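Local structure of 1-pyrroline-5-carboxylate dehydrogenase (Thermus thermophilus, 1UZB) at residues W281-N293 and S491-L505. The protein probably catalyses the NAD(P)+-dependent oxidation of glutamate semialdehyde, the open form of 1-pyrroline-5-carboxylate, to glutamate. Sequence-based numbering, arbitrary orientation.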
loop_
_atom_site.group_PDB
_atom_site.type_symbol
_atom_site.label_atom_id
_atom_site.label_comp_id
_atom_site.label_asym_id
_atom_site.label_seq_id
_atom_site.Cartn_x
_atom_site.Cartn_y
_atom_site.Cartn_z
ATOM N N TRP A 281 -2.831 -15.040 37.239
ATOM C CA TRP A 281 -2.351 -14.112 36.223
ATOM C C TRP A 281 -1.931 -12.798 36.843
ATOM O O TRP A 281 -2.191 -12.541 38.023
ATOM C CB TRP A 281 -3.436 -13.838 35.170
ATOM C CG TRP A 281 -4.758 -13.380 35.732
ATOM C CD1 TRP A 281 -5.009 -12.241 36.453
ATOM C CD2 TRP A 281 -6.012 -14.057 35.606
ATOM N NE1 TRP A 281 -6.346 -12.173 36.781
ATOM C CE2 TRP A 281 -6.982 -13.275 36.273
ATOM C CE3 TRP A 281 -6.411 -15.250 34.992
ATOM C CZ2 TRP A 281 -8.329 -13.652 36.343
ATOM C CZ3 TRP A 281 -7.751 -15.623 35.063
ATOM C CH2 TRP A 281 -8.693 -14.825 35.733
ATOM N N PHE A 282 -1.260 -11.979 36.043
ATOM C CA PHE A 282 -0.843 -10.658 36.473
ATOM C C PHE A 282 -1.937 -9.733 35.944
ATOM O O PHE A 282 -2.130 -9.607 34.734
ATOM C CB PHE A 282 0.512 -10.282 35.861
ATOM C CG PHE A 282 1.674 -11.039 36.442
ATOM C CD1 PHE A 282 2.009 -12.310 35.981
ATOM C CD2 PHE A 282 2.425 -10.482 37.471
ATOM C CE1 PHE A 282 3.075 -13.013 36.542
ATOM C CE2 PHE A 282 3.489 -11.173 38.038
ATOM C CZ PHE A 282 3.817 -12.443 37.574
ATOM N N LYS A 283 -2.673 -9.108 36.853
ATOM C CA LYS A 283 -3.753 -8.211 36.469
ATOM C C LYS A 283 -3.298 -6.972 35.721
ATOM O O LYS A 283 -2.234 -6.415 35.996
ATOM C CB LYS A 283 -4.518 -7.740 37.705
ATOM C CG LYS A 283 -5.344 -8.796 38.381
ATOM C CD LYS A 283 -5.936 -8.248 39.666
ATOM C CE LYS A 283 -6.910 -9.234 40.270
ATOM N NZ LYS A 283 -7.342 -8.805 41.627
ATOM N N ARG A 284 -4.121 -6.541 34.773
ATOM C CA ARG A 284 -3.844 -5.321 34.043
ATOM C C ARG A 284 -4.801 -4.290 34.616
ATOM O O ARG A 284 -5.981 -4.573 34.819
ATOM C CB ARG A 284 -4.104 -5.491 32.548
ATOM C CG ARG A 284 -3.128 -6.418 31.860
ATOM C CD ARG A 284 -3.257 -6.305 30.355
ATOM N NE ARG A 284 -2.410 -7.283 29.680
ATOM C CZ ARG A 284 -2.327 -7.415 28.361
ATOM N NH1 ARG A 284 -3.037 -6.628 27.564
ATOM N NH2 ARG A 284 -1.540 -8.346 27.840
ATOM N N ALA A 285 -4.280 -3.106 34.908
ATOM C CA ALA A 285 -5.090 -2.025 35.450
ATOM C C ALA A 285 -4.793 -0.764 34.662
ATOM O O ALA A 285 -3.640 -0.324 34.587
ATOM C CB ALA A 285 -4.773 -1.811 36.924
ATOM N N TYR A 286 -5.833 -0.198 34.066
ATOM C CA TYR A 286 -5.702 1.023 33.288
ATOM C C TYR A 286 -6.418 2.103 34.074
ATOM O O TYR A 286 -7.572 1.934 34.458
ATOM C CB TYR A 286 -6.331 0.824 31.905
ATOM C CG TYR A 286 -6.360 -0.617 31.421
ATOM C CD1 TYR A 286 -7.450 -1.441 31.693
ATOM C CD2 TYR A 286 -5.297 -1.156 30.696
ATOM C CE1 TYR A 286 -7.483 -2.764 31.254
ATOM C CE2 TYR A 286 -5.322 -2.479 30.251
ATOM C CZ TYR A 286 -6.420 -3.278 30.532
ATOM O OH TYR A 286 -6.470 -4.581 30.080
ATOM N N VAL A 287 -5.720 3.200 34.346
ATOM C CA VAL A 287 -6.314 4.276 35.120
ATOM C C VAL A 287 -6.096 5.666 34.524
ATOM O O VAL A 287 -5.012 5.986 34.034
ATOM C CB VAL A 287 -5.768 4.268 36.571
ATOM C CG1 VAL A 287 -6.000 2.903 37.212
ATOM C CG2 VAL A 287 -4.288 4.608 36.574
ATOM N N GLU A 288 -7.153 6.475 34.543
ATOM C CA GLU A 288 -7.110 7.861 34.073
ATOM C C GLU A 288 -7.483 8.587 35.356
ATOM O O GLU A 288 -8.610 8.457 35.841
ATOM C CB GLU A 288 -8.150 8.104 32.973
ATOM C CG GLU A 288 -7.979 9.414 32.204
ATOM C CD GLU A 288 -8.858 10.541 32.725
ATOM O OE1 GLU A 288 -8.572 11.086 33.814
ATOM O OE2 GLU A 288 -9.845 10.877 32.038
ATOM N N THR A 289 -6.538 9.351 35.895
ATOM C CA THR A 289 -6.714 10.001 37.186
ATOM C C THR A 289 -6.758 11.521 37.320
ATOM O O THR A 289 -6.349 12.058 38.353
ATOM C CB THR A 289 -5.644 9.466 38.142
ATOM O OG1 THR A 289 -4.378 9.457 37.468
ATOM C CG2 THR A 289 -5.980 8.044 38.569
ATOM N N GLY A 290 -7.244 12.208 36.296
ATOM C CA GLY A 290 -7.358 13.656 36.374
ATOM C C GLY A 290 -6.105 14.460 36.107
ATOM O O GLY A 290 -5.097 13.931 35.645
ATOM N N GLY A 291 -6.176 15.758 36.390
ATOM C CA GLY A 291 -5.031 16.623 36.171
ATOM C C GLY A 291 -5.174 18.005 36.783
ATOM O O GLY A 291 -6.166 18.305 37.446
ATOM N N LYS A 292 -4.150 18.828 36.590
ATOM C CA LYS A 292 -4.145 20.216 37.058
ATOM C C LYS A 292 -3.671 20.935 35.805
ATOM O O LYS A 292 -2.513 21.343 35.682
ATOM C CB LYS A 292 -3.161 20.417 38.216
ATOM C CG LYS A 292 -3.297 21.787 38.881
ATOM C CD LYS A 292 -4.635 21.936 39.606
ATOM C CE LYS A 292 -4.837 23.364 40.093
ATOM N NZ LYS A 292 -6.085 23.516 40.897
ATOM N N ASN A 293 -4.605 21.081 34.876
ATOM C CA ASN A 293 -4.314 21.633 33.564
ATOM C C ASN A 293 -4.192 23.133 33.445
ATOM O O ASN A 293 -5.024 23.893 33.950
ATOM C CB ASN A 293 -5.354 21.117 32.578
ATOM C CG ASN A 293 -5.745 19.684 32.857
ATOM O OD1 ASN A 293 -4.903 18.785 32.898
ATOM N ND2 ASN A 293 -7.033 19.465 33.056
ATOM N N SER A 491 -1.514 11.579 36.017
ATOM C CA SER A 491 -2.786 11.703 35.318
ATOM C C SER A 491 -3.196 10.310 34.835
ATOM O O SER A 491 -4.268 10.137 34.259
ATOM C CB SER A 491 -2.676 12.666 34.137
ATOM O OG SER A 491 -2.617 13.997 34.615
ATOM N N GLY A 492 -2.340 9.317 35.067
ATOM C CA GLY A 492 -2.702 7.970 34.672
ATOM C C GLY A 492 -1.673 7.134 33.947
ATOM O O GLY A 492 -0.489 7.467 33.897
ATOM N N THR A 493 -2.151 6.040 33.365
ATOM C CA THR A 493 -1.305 5.094 32.648
ATOM C C THR A 493 -1.183 5.339 31.141
ATOM O O THR A 493 -0.645 4.503 30.421
ATOM C CB THR A 493 -1.807 3.658 32.885
ATOM O OG1 THR A 493 -3.223 3.611 32.671
ATOM C CG2 THR A 493 -1.508 3.221 34.308
ATOM N N ASN A 494 -1.673 6.483 30.674
ATOM C CA ASN A 494 -1.602 6.851 29.260
ATOM C C ASN A 494 -2.364 5.904 28.338
ATOM O O ASN A 494 -1.921 5.621 27.225
ATOM C CB ASN A 494 -0.134 6.956 28.804
ATOM C CG ASN A 494 0.022 7.701 27.482
ATOM O OD1 ASN A 494 0.492 7.143 26.491
ATOM N ND2 ASN A 494 -0.370 8.972 27.468
ATOM N N ALA A 495 -3.498 5.391 28.809
ATOM C CA ALA A 495 -4.324 4.525 27.976
ATOM C C ALA A 495 -5.093 5.522 27.116
ATOM O O ALA A 495 -6.053 6.142 27.574
ATOM C CB ALA A 495 -5.285 3.709 28.834
ATOM N N LYS A 496 -4.650 5.692 25.877
ATOM C CA LYS A 496 -5.263 6.646 24.963
ATOM C C LYS A 496 -6.630 6.231 24.439
ATOM O O LYS A 496 -6.739 5.362 23.572
ATOM C CB LYS A 496 -4.312 6.909 23.793
ATOM C CG LYS A 496 -3.093 7.761 24.149
ATOM C CD LYS A 496 -3.527 9.154 24.605
ATOM C CE LYS A 496 -2.488 10.222 24.298
ATOM N NZ LYS A 496 -2.991 11.577 24.661
ATOM N N THR A 497 -7.682 6.857 24.956
ATOM C CA THR A 497 -9.029 6.531 24.504
ATOM C C THR A 497 -9.276 7.160 23.139
ATOM O O THR A 497 -8.658 8.162 22.782
ATOM C CB THR A 497 -10.106 7.034 25.494
ATOM O OG1 THR A 497 -10.088 8.466 25.540
ATOM C CG2 THR A 497 -9.853 6.474 26.890
ATOM N N GLY A 498 -10.180 6.562 22.371
ATOM C CA GLY A 498 -10.483 7.088 21.051
ATOM C C GLY A 498 -9.309 6.961 20.101
ATOM O O GLY A 498 -9.140 7.779 19.199
ATOM N N ALA A 499 -8.496 5.929 20.307
ATOM C CA ALA A 499 -7.329 5.684 19.475
ATOM C C ALA A 499 -7.173 4.186 19.251
ATOM O O ALA A 499 -7.601 3.375 20.076
ATOM C CB ALA A 499 -6.084 6.241 20.150
ATOM N N LEU A 500 -6.551 3.823 18.133
ATOM C CA LEU A 500 -6.331 2.422 17.801
ATOM C C LEU A 500 -5.621 1.682 18.934
ATOM O O LEU A 500 -5.965 0.547 19.248
ATOM C CB LEU A 500 -5.502 2.316 16.517
ATOM C CG LEU A 500 -6.131 2.909 15.252
ATOM C CD1 LEU A 500 -5.112 2.929 14.125
ATOM C CD2 LEU A 500 -7.350 2.098 14.857
ATOM N N ASP A 501 -4.640 2.337 19.548
ATOM C CA ASP A 501 -3.860 1.742 20.629
ATOM C C ASP A 501 -4.674 1.317 21.843
ATOM O O ASP A 501 -4.256 0.440 22.591
ATOM C CB ASP A 501 -2.767 2.711 21.101
ATOM C CG ASP A 501 -1.583 2.771 20.157
ATOM O OD1 ASP A 501 -1.613 2.102 19.101
ATOM O OD2 ASP A 501 -0.616 3.493 20.484
ATOM N N TYR A 502 -5.831 1.935 22.045
ATOM C CA TYR A 502 -6.645 1.601 23.207
ATOM C C TYR A 502 -7.019 0.126 23.266
ATOM O O TYR A 502 -6.915 -0.504 24.316
ATOM C CB TYR A 502 -7.922 2.443 23.214
ATOM C CG TYR A 502 -8.698 2.405 24.515
ATOM C CD1 TYR A 502 -8.157 2.936 25.686
ATOM C CD2 TYR A 502 -10.004 1.919 24.557
ATOM C CE1 TYR A 502 -8.899 2.997 26.862
ATOM C CE2 TYR A 502 -10.760 1.977 25.729
ATOM C CZ TYR A 502 -10.200 2.523 26.873
ATOM O OH TYR A 502 -10.957 2.639 28.019
ATOM N N LEU A 503 -7.441 -0.435 22.137
ATOM C CA LEU A 503 -7.863 -1.830 22.122
ATOM C C LEU A 503 -6.751 -2.844 22.388
ATOM O O LEU A 503 -7.012 -3.930 22.906
ATOM C CB LEU A 503 -8.575 -2.149 20.803
ATOM C CG LEU A 503 -9.759 -1.228 20.473
ATOM C CD1 LEU A 503 -10.446 -1.716 19.209
ATOM C CD2 LEU A 503 -10.746 -1.200 21.636
ATOM N N ARG A 504 -5.515 -2.494 22.047
ATOM C CA ARG A 504 -4.386 -3.395 22.273
ATOM C C ARG A 504 -4.229 -3.714 23.762
ATOM O O ARG A 504 -3.720 -4.774 24.134
ATOM C CB ARG A 504 -3.093 -2.758 21.752
ATOM C CG ARG A 504 -1.843 -3.611 21.956
ATOM C CD ARG A 504 -1.914 -4.877 21.128
ATOM N NE ARG A 504 -0.764 -5.753 21.328
ATOM C CZ ARG A 504 -0.601 -6.556 22.375
ATOM N NH1 ARG A 504 0.483 -7.315 22.455
ATOM N NH2 ARG A 504 -1.516 -6.609 23.339
ATOM N N LEU A 505 -4.662 -2.781 24.605
ATOM C CA LEU A 505 -4.572 -2.940 26.052
ATOM C C LEU A 505 -5.429 -4.086 26.578
ATOM O O LEU A 505 -5.179 -4.614 27.666
ATOM C CB LEU A 505 -5.008 -1.646 26.737
ATOM C CG LEU A 505 -4.212 -0.386 26.395
ATOM C CD1 LEU A 505 -4.903 0.818 27.009
ATOM C CD2 LEU A 505 -2.787 -0.514 26.896
HETATM O O HOH W 1 -0.050 -8.352 25.280
HETATM O O HOH W 2 -5.072 6.323 31.189
#
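With chi1 at 48°, the hydroxyl of Thr493 sits between its own backbone N and carbonyl carbon, which turns OG1 to the edge of strand 284-288, where it accepts a hydrogen bond from Val287 N at 3.0 Å. Arg284 instead runs extended from CG to NE and carries its guanidinium out to Leu505, at the end of 491-505. The Thr493 amide returns a bond to Val287 O, 2.9 Å from N to O, so one threonine grips both polar backbone atoms of Val287; the two side chains cross at about a right angle, with Thr493 CG2 3.8 Å from Val287 CG2. A water joins the same carbonyl to Ala495 N. Further along, Thr289 N binds Ser491 O, and Ser491 OG donates to Gly290 O (2.7 Å) in the carbonyl plane. Gly492 bridges Glu288 where a CB would clash with Val287 O. Leu505 O takes Arg284 NH1 at 2.9 Å and, from the opposite face of its carbonyl plane, Tyr286 OH in one of the tyrosine's two modelled conformers. NH1 also bonds Leu507 O, and a water links the NH2 groups of Arg284 and Arg504. A leucine in place of Arg284 would probably cost Leu505 O its charged donor and break the water link to Arg504. Residues 491-495 thus run beside strand 284-288, and the chain comes back at Leu505, just past helix 500-504. The strand pairs in parallel with 255-259 in a six-stranded mixed sheet, consistent with the cofactor-binding domain of aldehyde dehydrogenases, and 289-292 leads on to strand 293-297 of the separate seven-stranded sheet.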